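PDB 3OS7: galactose mutarotase-like protein from Clostridium acetobutylicum, which belongs to the aldose 1-epimerase (galactose mutarotase) family and probably binds carbohydrate and interconverts the anomers of an aldose sugar. Local coordinates for residues I205-Q213 with S247-D255; G258-I266 with V276-K284. All coordinates share one frame; numbering follows the deposited sequence. Where two conformers were deposited one is given.

Contact 1 of 2, residues I205-Q213 with S247-D255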
# COMPACT_ATOMS: atom_id res chain seq x y z
N ILE A 205 2.18 -0.25 -15.31
CA ILE A 205 1.77 0.78 -14.36
C ILE A 205 1.35 2.00 -15.17
O ILE A 205 2.04 2.39 -16.10
CB ILE A 205 2.92 1.22 -13.42
CG1 ILE A 205 3.56 0.04 -12.70
CG2 ILE A 205 2.39 2.25 -12.38
CD1 ILE A 205 4.87 0.43 -11.93
N SER A 206 0.26 2.65 -14.75
CA SER A 206 -0.27 3.82 -15.50
C SER A 206 0.50 5.09 -15.13
O SER A 206 -0.05 5.99 -14.51
CB SER A 206 -1.78 3.96 -15.26
OG SER A 206 -2.09 4.13 -13.89
N ILE A 207 1.78 5.13 -15.51
CA ILE A 207 2.65 6.21 -15.13
C ILE A 207 2.45 7.42 -16.02
O ILE A 207 2.10 7.29 -17.19
CB ILE A 207 4.14 5.78 -15.16
CG1 ILE A 207 4.57 5.32 -16.56
CG2 ILE A 207 4.39 4.69 -14.11
CD1 ILE A 207 6.12 5.11 -16.74
N ASP A 208 2.67 8.59 -15.42
CA ASP A 208 2.66 9.87 -16.10
C ASP A 208 4.11 10.31 -16.29
O ASP A 208 4.67 10.13 -17.37
CB ASP A 208 1.86 10.87 -15.25
CG ASP A 208 1.65 12.21 -15.95
OD1 ASP A 208 2.07 12.38 -17.11
OD2 ASP A 208 1.01 13.08 -15.31
N LYS A 209 4.76 10.81 -15.23
CA LYS A 209 6.15 11.23 -15.30
C LYS A 209 7.00 10.48 -14.28
O LYS A 209 6.50 10.00 -13.25
CB LYS A 209 6.28 12.76 -15.06
CG LYS A 209 5.54 13.60 -16.10
CD LYS A 209 5.91 15.04 -16.03
CE LYS A 209 5.13 15.75 -14.96
NZ LYS A 209 5.62 17.14 -14.75
N PHE A 210 8.28 10.35 -14.61
CA PHE A 210 9.30 9.89 -13.69
C PHE A 210 9.85 11.08 -12.88
O PHE A 210 10.08 12.16 -13.44
CB PHE A 210 10.41 9.27 -14.52
CG PHE A 210 11.62 8.87 -13.73
CD1 PHE A 210 11.56 7.80 -12.87
CD2 PHE A 210 12.82 9.58 -13.85
CE1 PHE A 210 12.65 7.41 -12.15
CE2 PHE A 210 13.93 9.19 -13.11
CZ PHE A 210 13.84 8.08 -12.25
N TRP A 211 10.11 10.87 -11.59
CA TRP A 211 10.61 11.92 -10.68
C TRP A 211 11.97 11.48 -10.15
O TRP A 211 12.10 10.43 -9.50
CB TRP A 211 9.62 12.16 -9.55
CG TRP A 211 8.35 12.72 -10.07
CD1 TRP A 211 7.33 12.03 -10.69
CD2 TRP A 211 7.96 14.09 -10.09
NE1 TRP A 211 6.34 12.88 -11.08
CE2 TRP A 211 6.68 14.15 -10.73
CE3 TRP A 211 8.55 15.28 -9.62
CZ2 TRP A 211 6.01 15.34 -10.91
CZ3 TRP A 211 7.83 16.49 -9.80
CH2 TRP A 211 6.59 16.50 -10.44
N LYS A 212 12.99 12.26 -10.49
CA LYS A 212 14.35 11.97 -10.08
C LYS A 212 14.48 12.08 -8.57
O LYS A 212 13.93 12.99 -7.95
CB LYS A 212 15.31 12.95 -10.75
CG LYS A 212 16.81 12.67 -10.56
CD LYS A 212 17.66 13.67 -11.40
CE LYS A 212 19.16 13.63 -11.02
NZ LYS A 212 20.04 14.29 -12.03
N GLN A 213 15.26 11.17 -8.01
CA GLN A 213 15.66 11.23 -6.61
C GLN A 213 17.17 11.47 -6.43
O GLN A 213 17.97 11.06 -7.27
CB GLN A 213 15.25 9.93 -5.91
CG GLN A 213 13.72 9.81 -5.73
CD GLN A 213 13.30 8.45 -5.28
OE1 GLN A 213 12.99 7.60 -6.11
NE2 GLN A 213 13.32 8.21 -3.96
N SER A 247 12.00 3.18 -8.12
CA SER A 247 11.62 4.34 -8.93
C SER A 247 10.37 5.03 -8.41
O SER A 247 9.46 4.39 -7.90
CB SER A 247 11.33 3.88 -10.35
OG SER A 247 12.48 3.35 -10.98
N LEU A 248 10.30 6.34 -8.63
CA LEU A 248 9.14 7.14 -8.25
C LEU A 248 8.46 7.71 -9.51
O LEU A 248 9.12 8.39 -10.31
CB LEU A 248 9.59 8.29 -7.36
CG LEU A 248 8.57 9.35 -7.00
CD1 LEU A 248 7.37 8.78 -6.21
CD2 LEU A 248 9.27 10.50 -6.25
N PHE A 249 7.16 7.45 -9.65
CA PHE A 249 6.37 8.00 -10.75
C PHE A 249 5.17 8.75 -10.25
O PHE A 249 4.62 8.42 -9.19
CB PHE A 249 5.86 6.85 -11.63
CG PHE A 249 6.96 6.08 -12.32
CD1 PHE A 249 7.59 6.59 -13.46
CD2 PHE A 249 7.37 4.87 -11.81
CE1 PHE A 249 8.61 5.87 -14.09
CE2 PHE A 249 8.37 4.15 -12.43
CZ PHE A 249 9.00 4.66 -13.57
N SER A 250 4.72 9.75 -11.00
CA SER A 250 3.33 10.17 -10.88
C SER A 250 2.43 9.24 -11.69
O SER A 250 2.88 8.57 -12.61
CB SER A 250 3.16 11.63 -11.30
OG SER A 250 3.79 11.90 -12.53
N LEU A 251 1.14 9.25 -11.37
CA LEU A 251 0.16 8.39 -12.00
C LEU A 251 -0.81 9.19 -12.85
O LEU A 251 -1.09 10.36 -12.57
CB LEU A 251 -0.65 7.65 -10.95
CG LEU A 251 0.13 6.61 -10.12
CD1 LEU A 251 -0.77 6.03 -9.04
CD2 LEU A 251 0.68 5.52 -11.03
N LYS A 252 -1.37 8.53 -13.85
CA LYS A 252 -2.47 9.09 -14.63
C LYS A 252 -3.44 7.97 -14.95
O LYS A 252 -3.13 6.79 -14.71
CB LYS A 252 -1.95 9.75 -15.91
CG LYS A 252 -1.23 8.78 -16.85
CD LYS A 252 -0.84 9.42 -18.20
CE LYS A 252 -0.45 8.33 -19.18
NZ LYS A 252 0.20 8.90 -20.38
N ASP A 253 -4.63 8.34 -15.43
CA ASP A 253 -5.53 7.37 -16.05
C ASP A 253 -5.11 7.02 -17.47
O ASP A 253 -4.59 7.86 -18.22
CB ASP A 253 -6.99 7.87 -16.11
CG ASP A 253 -7.60 8.20 -14.76
OD1 ASP A 253 -7.03 7.92 -13.67
OD2 ASP A 253 -8.69 8.80 -14.80
N ILE A 254 -5.33 5.76 -17.82
CA ILE A 254 -5.20 5.26 -19.17
C ILE A 254 -6.51 4.59 -19.58
O ILE A 254 -7.37 4.35 -18.75
CB ILE A 254 -4.05 4.24 -19.32
CG1 ILE A 254 -4.27 3.01 -18.42
CG2 ILE A 254 -2.72 4.92 -19.06
CD1 ILE A 254 -3.29 1.88 -18.67
N ASP A 255 -6.66 4.33 -20.86
CA ASP A 255 -7.87 3.66 -21.36
C ASP A 255 -7.57 2.19 -21.57
O ASP A 255 -6.63 1.86 -22.24
CB ASP A 255 -8.33 4.27 -22.69
CG ASP A 255 -8.71 5.72 -22.55
OD1 ASP A 255 -9.48 6.07 -21.60
OD2 ASP A 255 -8.18 6.53 -23.37
O HOH W 1 3.28 8.85 -19.40
O HOH W 2 2.94 14.12 -13.42
O HOH W 3 -1.13 12.84 -13.87
O HOH W 4 12.80 7.84 -8.80
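A beta bulge interrupts the antiparallel pairing of strand 207-213 with strand 247-251 in the beta-sandwich fold of the galactose mutarotase family, where Asp208 and Lys209 together face the single residue Ser250. Beside the bulge, Ile207 pairs with Leu251 and Phe210 with Phe249, both as non-hydrogen-bonded pairs. Ser250 bonds both bulged residues through its backbone: its O accepts Asp208 N at 2.8 Å from well above the carbonyl plane, and its N donates to Lys209 O. Its hydroxyl completes the grip. With chi1 at 48°, Ser250 OG sits between its own backbone N and carbonyl carbon, where it accepts Lys209 N and, at 3.1 Å, Trp211 NE1. The indole N-H bond is nearly straight (175°) and lies in the ring plane, which helps to fix the rotation of the indole; Tyr285 meets this ring edge-to-face. A bound tetraethylene glycol, probably from the crystallisation liquor, comes within about 3 Å of the Ser250 side chain. On the sheet face carrying Phe210 and Phe249, Ile207 sets its CG2 branch over one face of the Phe249 ring, 3.8 Å from the centroid, a CH-pi contact displaced toward the rim. The Phe210 ring is turned obliquely to Phe249, CD1 to CE1 3.7 Å, their planes at 59°. Trp211 CB packs against Leu248 CD2 on the reverse side of the sheet. Beyond the regular strand, Lys252 N donates to Ser206 O, while Ser206 OG returns a bond to Lys252 O and itself accepts the backbone N-H of Gly263. One water donates to Ile207 O and Asp208 O and accepts from Lys252 NZ. At the far end another water accepts from Leu248 N and donates to Trp211 O and, at 2.7 Å, to Gln213 OE1.

Contact 2 of 2, residues G258-I266 with V276-K284. With PG4 (tetraethylene glycol), chain J.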
# COMPACT_ATOMS: atom_id res chain seq x y z
N GLY A 258 -12.33 0.30 -23.33
CA GLY A 258 -13.40 1.27 -23.27
C GLY A 258 -13.63 1.95 -21.94
O GLY A 258 -14.59 2.69 -21.79
N LYS A 259 -12.73 1.75 -20.99
CA LYS A 259 -12.96 2.17 -19.63
C LYS A 259 -11.65 2.82 -19.13
O LYS A 259 -10.57 2.37 -19.52
CB LYS A 259 -13.25 0.90 -18.85
CG LYS A 259 -13.89 1.08 -17.56
CD LYS A 259 -14.01 -0.24 -16.85
CE LYS A 259 -14.93 -0.12 -15.67
NZ LYS A 259 -14.70 1.11 -14.86
N THR A 260 -11.73 3.84 -18.29
CA THR A 260 -10.49 4.37 -17.71
C THR A 260 -9.98 3.44 -16.60
O THR A 260 -10.74 2.79 -15.89
CB THR A 260 -10.61 5.79 -17.18
OG1 THR A 260 -11.59 5.83 -16.15
CG2 THR A 260 -10.96 6.77 -18.32
N PHE A 261 -8.66 3.40 -16.47
CA PHE A 261 -8.00 2.58 -15.47
C PHE A 261 -6.83 3.35 -14.93
O PHE A 261 -6.12 4.00 -15.69
CB PHE A 261 -7.51 1.30 -16.09
CG PHE A 261 -6.73 0.42 -15.14
CD1 PHE A 261 -7.38 -0.40 -14.25
CD2 PHE A 261 -5.35 0.46 -15.12
CE1 PHE A 261 -6.66 -1.19 -13.35
CE2 PHE A 261 -4.63 -0.33 -14.23
CZ PHE A 261 -5.28 -1.15 -13.37
N ARG A 262 -6.66 3.28 -13.61
CA ARG A 262 -5.47 3.76 -12.95
C ARG A 262 -4.96 2.65 -12.04
O ARG A 262 -5.73 2.02 -11.32
CB ARG A 262 -5.76 5.03 -12.16
CG ARG A 262 -4.55 5.58 -11.35
CD ARG A 262 -4.89 6.79 -10.46
NE ARG A 262 -5.22 7.89 -11.33
CZ ARG A 262 -4.90 9.17 -11.18
NH1 ARG A 262 -4.19 9.60 -10.17
NH2 ARG A 262 -5.28 10.03 -12.11
N GLY A 263 -3.66 2.39 -12.12
CA GLY A 263 -3.05 1.40 -11.25
C GLY A 263 -2.02 0.57 -11.96
O GLY A 263 -1.35 1.04 -12.88
N ALA A 264 -1.89 -0.66 -11.50
CA ALA A 264 -0.87 -1.57 -11.98
C ALA A 264 -1.45 -2.92 -12.27
O ALA A 264 -2.53 -3.29 -11.80
CB ALA A 264 0.31 -1.66 -10.94
N CYS A 265 -0.69 -3.69 -13.04
CA CYS A 265 -0.98 -5.09 -13.17
C CYS A 265 0.28 -5.89 -13.36
O CYS A 265 1.31 -5.36 -13.76
CB CYS A 265 -2.00 -5.39 -14.26
SG CYS A 265 -1.41 -5.22 -15.95
N ILE A 266 0.17 -7.18 -13.02
CA ILE A 266 1.26 -8.14 -13.15
C ILE A 266 0.71 -9.26 -14.03
O ILE A 266 -0.28 -9.90 -13.67
CB ILE A 266 1.73 -8.72 -11.82
CG1 ILE A 266 2.01 -7.61 -10.80
CG2 ILE A 266 2.96 -9.64 -12.03
CD1 ILE A 266 2.35 -8.15 -9.36
N VAL A 276 -4.47 -7.67 -10.99
CA VAL A 276 -4.77 -6.25 -11.19
C VAL A 276 -4.86 -5.53 -9.85
O VAL A 276 -5.54 -5.99 -8.92
CB VAL A 276 -6.10 -6.06 -11.95
CG1 VAL A 276 -6.36 -4.56 -12.17
CG2 VAL A 276 -6.10 -6.81 -13.29
N TYR A 277 -4.19 -4.38 -9.77
CA TYR A 277 -4.18 -3.52 -8.60
C TYR A 277 -4.68 -2.15 -9.06
O TYR A 277 -3.91 -1.31 -9.54
CB TYR A 277 -2.76 -3.43 -8.04
CG TYR A 277 -2.55 -2.73 -6.71
CD1 TYR A 277 -3.58 -2.49 -5.81
CD2 TYR A 277 -1.25 -2.33 -6.33
CE1 TYR A 277 -3.32 -1.92 -4.57
CE2 TYR A 277 -1.01 -1.74 -5.11
CZ TYR A 277 -2.03 -1.52 -4.24
OH TYR A 277 -1.78 -0.95 -3.00
N GLU A 278 -5.98 -1.94 -8.93
CA GLU A 278 -6.64 -0.71 -9.37
C GLU A 278 -6.68 0.30 -8.22
O GLU A 278 -7.01 -0.03 -7.09
CB GLU A 278 -8.05 -1.04 -9.87
CG GLU A 278 -8.79 0.11 -10.50
CD GLU A 278 -10.07 -0.32 -11.26
OE1 GLU A 278 -10.45 -1.52 -11.28
OE2 GLU A 278 -10.67 0.59 -11.88
N MSE A 279 -6.34 1.53 -8.53
CA MSE A 279 -6.22 2.58 -7.53
C MSE A 279 -7.11 3.75 -7.89
O MSE A 279 -7.15 4.16 -9.05
CB MSE A 279 -4.78 3.08 -7.48
CG MSE A 279 -3.76 2.03 -7.30
SE MSE A 279 -1.99 2.58 -7.86
CE MSE A 279 -1.28 0.82 -7.78
N SER A 280 -7.78 4.31 -6.89
CA SER A 280 -8.61 5.51 -7.11
C SER A 280 -7.74 6.74 -7.36
O SER A 280 -6.52 6.74 -7.08
CB SER A 280 -9.55 5.74 -5.92
OG SER A 280 -8.85 6.19 -4.77
N SER A 281 -8.38 7.79 -7.87
CA SER A 281 -7.71 9.04 -8.23
C SER A 281 -7.05 9.75 -7.07
O SER A 281 -6.23 10.66 -7.27
CB SER A 281 -8.73 10.02 -8.85
OG SER A 281 -9.27 9.51 -10.04
N GLU A 282 -7.41 9.38 -5.84
CA GLU A 282 -6.74 9.93 -4.67
C GLU A 282 -5.27 9.55 -4.63
O GLU A 282 -4.46 10.25 -3.98
CB GLU A 282 -7.43 9.47 -3.37
CG GLU A 282 -8.75 10.20 -3.06
CD GLU A 282 -9.93 9.66 -3.84
OE1 GLU A 282 -9.86 8.56 -4.42
OE2 GLU A 282 -10.96 10.35 -3.90
N TYR A 283 -4.92 8.47 -5.32
CA TYR A 283 -3.51 8.03 -5.37
C TYR A 283 -2.85 8.65 -6.60
O TYR A 283 -3.24 8.39 -7.73
CB TYR A 283 -3.42 6.51 -5.36
CG TYR A 283 -3.94 5.93 -4.09
CD1 TYR A 283 -3.21 6.04 -2.91
CD2 TYR A 283 -5.17 5.31 -4.04
CE1 TYR A 283 -3.71 5.52 -1.69
CE2 TYR A 283 -5.69 4.80 -2.82
CZ TYR A 283 -4.94 4.89 -1.66
OH TYR A 283 -5.43 4.37 -0.47
N LYS A 284 -1.90 9.54 -6.34
CA LYS A 284 -1.32 10.38 -7.37
C LYS A 284 0.13 10.04 -7.75
O LYS A 284 0.62 10.49 -8.79
CB LYS A 284 -1.43 11.81 -6.91
CG LYS A 284 -2.94 12.19 -6.69
CD LYS A 284 -3.20 13.60 -6.37
CE LYS A 284 -4.71 13.79 -5.99
NZ LYS A 284 -5.67 13.32 -7.06
O1 PG4 J . 2.40 15.80 -10.85
C1 PG4 J . 1.75 14.55 -10.64
C2 PG4 J . 0.35 14.72 -10.07
O2 PG4 J . -0.08 13.41 -9.69
C3 PG4 J . -0.61 12.62 -10.76
C4 PG4 J . -1.93 11.95 -10.36
O3 PG4 J . -3.02 12.29 -11.22
C5 PG4 J . -3.69 13.52 -10.90
C6 PG4 J . -5.21 13.34 -10.82
O4 PG4 J . -5.59 12.72 -9.58
O HOH W 5 -10.87 0.24 -14.98
O HOH W 6 -9.35 2.89 -12.35
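The beta hairpin of strands 263-268 and 273-279 is held by Ala264 and Tyr277, an antiparallel hydrogen-bonded pair whose backbone N and O atoms bond reciprocally, and next to it Met279 N donates to Arg262 O. The Arg262 side chain carries the contact on to the type I turn Ser280-Tyr283: it leaves the backbone extended, CG anti to N (chi1 177°), and bends at chi3 (-66°), which brings the guanidinium alongside. Arg262 NH1 donates to Tyr283 O at 2.9 Å in the guanidinium plane, while Ser281 CA covers one face toward its rim. NE forms a salt bridge with Asp253, so the group is clasped from two edges; NH1 also bonds O3 of a tetraethylene glycol, whose O4 takes Lys284 NZ. Lys284 NZ also donates to Ser281 O at 2.7 Å.

The strands come so close that Gly263 CA lies 3.3 Å from Tyr277 O, and a beta carbon here would collide with that oxygen. The selenomethionine Met279, extended beyond CG, runs past this spot, its SE 3.7 Å from Gly263 CA. Phe261 lies obliquely against the Val276 and Glu278 side chains, its CE1 3.6 Å from Val276 CG1. Glu278, extended beyond CG, crosses Phe261 with its carboxylate plane turned 46° from the ring. Its OE1 is hydrogen-bonded to Tyr337 OH; Glu278 OE2 accepts two waters, and the nearer, at 2.7 Å, also accepts from the backbone N of Arg262.

The two contacts follow one another along the chain, neither nested nor crossed. Contact 1 closes first, bringing 247-255 back onto 205-213 across 33 intervening residues that hold little strand. The chain then turns from strand 246-256 directly into strand 259-261, where Phe261 N is probably hydrogen-bonded to Ile254 O. Contact 2 opens there and closes a short hairpin, only nine residues separating 258-266 from 276-284. Strand 201-213 also pairs with strand 263-268, so its length is shared between strand 246-256 and the hairpin. Past the hairpin, Lys284 O probably accepts Leu251 N, joining the end of 276-284 to contact 1.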